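Local atomic coordinates of acyl-CoA hydrolase (Bacillus cereus, PDB entry 1Y7U), a protein that probably hydrolyses the thioester bond of long-chain fatty acyl-CoAs and binds coenzyme A and calcium. Residues 35-46 with 67-78. Residues are numbered along the deposited sequence; the frame is centred on the assembly and turned at random.
Sequences NTLFGGKILSEM and MDWVDFLHPVRS. With COA (coenzyme A), chain J; SO4 (sulfate ion), chain E.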
# COMPACT_ATOMS: atom_id res chain seq x y z
N ASN A 35 10.60 -6.48 16.44
CA ASN A 35 11.13 -7.08 15.22
C ASN A 35 10.52 -8.46 14.98
O ASN A 35 11.23 -9.46 14.89
CB ASN A 35 12.65 -7.19 15.27
CG ASN A 35 13.23 -7.88 14.04
OD1 ASN A 35 12.90 -7.53 12.90
ND2 ASN A 35 14.08 -8.87 14.27
N THR A 36 9.20 -8.50 14.92
CA THR A 36 8.49 -9.73 14.64
C THR A 36 7.21 -9.26 13.95
O THR A 36 6.72 -8.16 14.23
CB THR A 36 8.15 -10.53 15.91
OG1 THR A 36 7.47 -11.74 15.55
CG2 THR A 36 7.26 -9.73 16.83
N LEU A 37 6.70 -10.06 13.03
CA LEU A 37 5.50 -9.72 12.30
C LEU A 37 4.30 -9.53 13.21
O LEU A 37 4.24 -10.11 14.29
CB LEU A 37 5.16 -10.81 11.30
CG LEU A 37 5.94 -10.98 10.00
CD1 LEU A 37 5.47 -12.26 9.33
CD2 LEU A 37 5.70 -9.78 9.07
N PHE A 38 3.36 -8.70 12.76
CA PHE A 38 2.13 -8.52 13.49
C PHE A 38 1.38 -9.81 13.17
O PHE A 38 1.50 -10.33 12.06
CB PHE A 38 1.34 -7.34 12.95
CG PHE A 38 1.92 -6.01 13.31
CD1 PHE A 38 2.65 -5.28 12.38
CD2 PHE A 38 1.70 -5.46 14.57
CE1 PHE A 38 3.16 -4.02 12.70
CE2 PHE A 38 2.21 -4.21 14.89
CZ PHE A 38 2.94 -3.49 13.96
N GLY A 39 0.63 -10.33 14.13
CA GLY A 39 -0.10 -11.56 13.86
C GLY A 39 -1.00 -11.36 12.67
O GLY A 39 -1.17 -12.26 11.85
N GLY A 40 -1.58 -10.17 12.57
CA GLY A 40 -2.48 -9.88 11.47
C GLY A 40 -1.87 -10.13 10.10
O GLY A 40 -2.51 -10.72 9.22
N LYS A 41 -0.63 -9.70 9.90
CA LYS A 41 -0.00 -9.90 8.61
C LYS A 41 -0.08 -11.37 8.21
O LYS A 41 -0.49 -11.68 7.09
CB LYS A 41 1.45 -9.44 8.64
CG LYS A 41 2.17 -9.57 7.29
CD LYS A 41 1.44 -8.84 6.18
CE LYS A 41 2.22 -8.94 4.89
NZ LYS A 41 1.48 -8.29 3.77
N ILE A 42 0.29 -12.27 9.11
CA ILE A 42 0.24 -13.69 8.82
C ILE A 42 -1.20 -14.16 8.54
O ILE A 42 -1.45 -14.87 7.57
CB ILE A 42 0.85 -14.51 9.97
CG1 ILE A 42 2.33 -14.15 10.11
CG2 ILE A 42 0.72 -16.00 9.70
CD1 ILE A 42 3.04 -14.91 11.17
N LEU A 43 -2.14 -13.75 9.38
CA LEU A 43 -3.53 -14.15 9.18
C LEU A 43 -4.04 -13.65 7.83
O LEU A 43 -4.65 -14.41 7.07
CB LEU A 43 -4.40 -13.60 10.30
CG LEU A 43 -4.03 -14.12 11.70
CD1 LEU A 43 -4.79 -13.36 12.77
CD2 LEU A 43 -4.33 -15.61 11.76
N SER A 44 -3.80 -12.38 7.51
CA SER A 44 -4.27 -11.86 6.23
C SER A 44 -3.73 -12.73 5.10
O SER A 44 -4.46 -13.10 4.17
CB SER A 44 -3.79 -10.42 6.03
OG SER A 44 -4.29 -9.89 4.82
N GLU A 45 -2.46 -13.08 5.20
CA GLU A 45 -1.83 -13.89 4.18
C GLU A 45 -2.33 -15.32 4.12
O GLU A 45 -2.46 -15.88 3.04
CB GLU A 45 -0.32 -13.88 4.37
CG GLU A 45 0.42 -13.68 3.08
CD GLU A 45 0.23 -12.29 2.53
OE1 GLU A 45 0.95 -11.37 3.00
OE2 GLU A 45 -0.63 -12.10 1.65
N MSE A 46 -2.60 -15.93 5.27
CA MSE A 46 -3.09 -17.30 5.29
C MSE A 46 -4.40 -17.37 4.53
O MSE A 46 -4.60 -18.23 3.66
CB MSE A 46 -3.30 -17.79 6.71
CG MSE A 46 -2.05 -17.85 7.54
SE MSE A 46 -2.44 -18.53 9.30
CE MSE A 46 -1.31 -20.09 9.28
N MSE A 67 -12.11 -19.01 10.40
CA MSE A 67 -10.68 -19.19 10.62
C MSE A 67 -10.57 -20.05 11.86
O MSE A 67 -11.21 -19.76 12.88
CB MSE A 67 -10.01 -17.84 10.88
CG MSE A 67 -9.00 -17.41 9.83
SE MSE A 67 -7.34 -18.39 9.82
CE MSE A 67 -6.37 -17.29 8.56
N ASP A 68 -9.78 -21.12 11.80
CA ASP A 68 -9.60 -21.96 12.98
C ASP A 68 -8.63 -21.22 13.91
O ASP A 68 -7.89 -20.36 13.45
CB ASP A 68 -9.01 -23.31 12.58
CG ASP A 68 -9.46 -24.43 13.48
OD1 ASP A 68 -10.45 -25.10 13.14
OD2 ASP A 68 -8.82 -24.64 14.53
N TRP A 69 -8.61 -21.54 15.19
CA TRP A 69 -7.68 -20.81 16.04
C TRP A 69 -6.25 -20.95 15.53
O TRP A 69 -5.91 -21.94 14.90
CB TRP A 69 -7.79 -21.27 17.49
CG TRP A 69 -7.61 -22.72 17.69
CD1 TRP A 69 -6.49 -23.45 17.41
CD2 TRP A 69 -8.55 -23.61 18.29
NE1 TRP A 69 -6.68 -24.76 17.81
CE2 TRP A 69 -7.93 -24.89 18.35
CE3 TRP A 69 -9.85 -23.47 18.79
CZ2 TRP A 69 -8.57 -26.01 18.88
CZ3 TRP A 69 -10.49 -24.58 19.32
CH2 TRP A 69 -9.85 -25.84 19.36
N VAL A 70 -5.43 -19.94 15.78
CA VAL A 70 -4.06 -19.94 15.31
C VAL A 70 -3.07 -19.63 16.42
O VAL A 70 -3.21 -18.64 17.13
CB VAL A 70 -3.84 -18.89 14.20
CG1 VAL A 70 -2.40 -18.87 13.80
CG2 VAL A 70 -4.69 -19.19 13.00
N ASP A 71 -2.06 -20.49 16.57
CA ASP A 71 -1.02 -20.29 17.57
C ASP A 71 0.26 -19.87 16.87
O ASP A 71 0.70 -20.55 15.95
CB ASP A 71 -0.72 -21.58 18.35
CG ASP A 71 -1.76 -21.89 19.38
OD1 ASP A 71 -1.98 -21.07 20.29
OD2 ASP A 71 -2.37 -22.98 19.29
N PHE A 72 0.85 -18.77 17.30
CA PHE A 72 2.09 -18.33 16.68
C PHE A 72 3.24 -18.97 17.44
O PHE A 72 3.76 -18.42 18.41
CB PHE A 72 2.15 -16.80 16.65
CG PHE A 72 1.09 -16.17 15.78
CD1 PHE A 72 -0.05 -15.59 16.35
CD2 PHE A 72 1.16 -16.27 14.39
CE1 PHE A 72 -1.10 -15.12 15.54
CE2 PHE A 72 0.12 -15.81 13.57
CZ PHE A 72 -1.01 -15.24 14.14
N LEU A 73 3.61 -20.16 16.97
CA LEU A 73 4.66 -20.98 17.55
C LEU A 73 6.02 -20.31 17.70
O LEU A 73 6.67 -20.48 18.73
CB LEU A 73 4.78 -22.27 16.74
CG LEU A 73 3.41 -22.95 16.60
CD1 LEU A 73 3.51 -24.18 15.72
CD2 LEU A 73 2.86 -23.32 17.99
N HIS A 74 6.46 -19.57 16.69
CA HIS A 74 7.74 -18.87 16.77
C HIS A 74 7.58 -17.53 16.12
O HIS A 74 6.62 -17.29 15.38
CB HIS A 74 8.85 -19.62 16.03
CG HIS A 74 9.12 -20.98 16.57
ND1 HIS A 74 8.52 -22.11 16.06
CD2 HIS A 74 9.91 -21.40 17.58
CE1 HIS A 74 8.93 -23.17 16.74
NE2 HIS A 74 9.77 -22.77 17.67
N PRO A 75 8.50 -16.61 16.39
CA PRO A 75 8.40 -15.29 15.79
C PRO A 75 9.00 -15.34 14.39
O PRO A 75 9.80 -16.22 14.09
CB PRO A 75 9.24 -14.43 16.72
CG PRO A 75 10.34 -15.36 17.09
CD PRO A 75 9.58 -16.63 17.40
N VAL A 76 8.58 -14.41 13.54
CA VAL A 76 9.10 -14.30 12.19
C VAL A 76 9.71 -12.91 12.17
O VAL A 76 8.99 -11.91 12.24
CB VAL A 76 7.98 -14.38 11.17
CG1 VAL A 76 8.56 -14.26 9.76
CG2 VAL A 76 7.23 -15.68 11.35
N ARG A 77 11.03 -12.85 12.08
CA ARG A 77 11.73 -11.57 12.10
C ARG A 77 12.17 -11.07 10.73
O ARG A 77 11.91 -11.71 9.72
CB ARG A 77 12.94 -11.69 13.04
CG ARG A 77 12.53 -12.15 14.42
CD ARG A 77 13.71 -12.54 15.29
NE ARG A 77 13.28 -13.05 16.60
CZ ARG A 77 12.58 -12.34 17.49
NH1 ARG A 77 12.23 -11.09 17.23
NH2 ARG A 77 12.24 -12.89 18.65
N SER A 78 12.82 -9.91 10.72
CA SER A 78 13.30 -9.30 9.48
C SER A 78 14.39 -10.15 8.83
O SER A 78 14.56 -10.13 7.62
CB SER A 78 13.86 -7.91 9.78
OG SER A 78 14.99 -8.02 10.63
N1A COA J . -1.36 -18.60 23.42
C2A COA J . -1.66 -17.81 24.43
N3A COA J . -0.73 -17.60 25.33
C4A COA J . 0.43 -18.16 25.26
C5A COA J . 0.73 -18.91 24.25
C6A COA J . -0.17 -19.14 23.33
N6A COA J . 0.08 -19.88 22.31
N7A COA J . 1.93 -19.29 24.39
C8A COA J . 2.37 -18.75 25.46
N9A COA J . 1.45 -18.03 26.05
C1B COA J . 1.47 -17.32 27.33
C2B COA J . 1.65 -18.19 28.48
O2B COA J . 0.40 -18.50 28.92
C3B COA J . 2.16 -17.26 29.48
O3B COA J . 1.08 -16.57 29.96
P3B COA J . 0.99 -16.05 31.39
O7A COA J . 0.05 -15.07 31.54
O8A COA J . 2.22 -15.61 31.83
O9A COA J . 0.46 -17.00 32.23
C4B COA J . 3.11 -16.49 28.68
O4B COA J . 2.54 -16.48 27.45
C5B COA J . 4.24 -17.38 28.31
O5B COA J . 5.22 -17.54 29.24
P1A COA J . 6.41 -18.21 28.68
O1A COA J . 6.17 -19.59 28.66
O2A COA J . 7.50 -17.74 29.43
O3A COA J . 6.48 -17.75 27.23
P2A COA J . 7.11 -18.61 26.13
O4A COA J . 6.66 -19.96 25.98
O5A COA J . 8.45 -18.29 25.74
O6A COA J . 6.25 -18.16 24.99
CBP COA J . 5.76 -16.40 23.40
CCP COA J . 6.16 -16.81 24.78
CDP COA J . 4.30 -16.32 23.28
CEP COA J . 6.30 -15.05 23.38
CAP COA J . 6.32 -17.15 22.22
OAP COA J . 5.42 -18.12 21.89
C9P COA J . 6.46 -16.34 20.99
O9P COA J . 7.40 -15.36 20.88
N8P COA J . 5.65 -16.58 20.06
C7P COA J . 5.66 -15.82 18.89
C6P COA J . 4.73 -14.65 18.86
C5P COA J . 5.10 -13.75 17.77
O5P COA J . 5.93 -12.96 17.91
N4P COA J . 4.53 -13.88 16.66
C3P COA J . 3.75 -12.92 16.02
C2P COA J . 3.61 -13.40 14.62
S1P COA J . 5.01 -14.34 14.10
S SO4 E . 13.91 -16.65 18.55
O1 SO4 E . 14.15 -15.91 17.27
O2 SO4 E . 15.16 -17.36 18.96
O3 SO4 E . 13.49 -15.65 19.59
O4 SO4 E . 12.84 -17.69 18.41
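Phe-72 is hemmed in by the first turns of helix 39-58: Ile-42 CG2 lies in the ring plane at its edge, Leu-43 CG meets the same rim 4.0 Å from Phe-72 CZ, and Gly-39 CA makes an off-centre CH-pi contact, 4.3 Å from the centroid and 30° off the normal. CG of Phe-72, anti to its own carbonyl carbon (chi1 -65°), carries the ring toward the helix. The side chains of Leu-43 and Val-70 run past each other in opposite directions, Leu-43 CD2 3.8 Å from Val-70 CG2, and the selenomethionines Met-46 and Met-67 cross at about a right angle. As in the sausage and bun of a HotDog fold, the helix packs on strand 61-71, outermost of the sheet within this chain and paired antiparallel with a strand of a second subunit. Coenzyme A lies against these side chains: its S1P is 3.6 Å from Ile-42 CD1, Thr-36 OG1 donates to O5P, and adenine N6A donates to Asp-71 OD1. Beyond the backbone bond from Leu-37 N to Val-76 O (3.0 Å), the partly exposed end is, by contrast, polar. Ser-78 OG (3.1 Å) and N (3.2 Å) reach Asn-35 OD1 from opposite faces of its carbonyl plane, probably limiting rotation of the amide. Arg-77 NH1 bonds weakly to Asn-35 O, whereas NE points almost straight (176°) at O1, and NH2 bonds O3, of a sulfate probably from the crystallisation liquor.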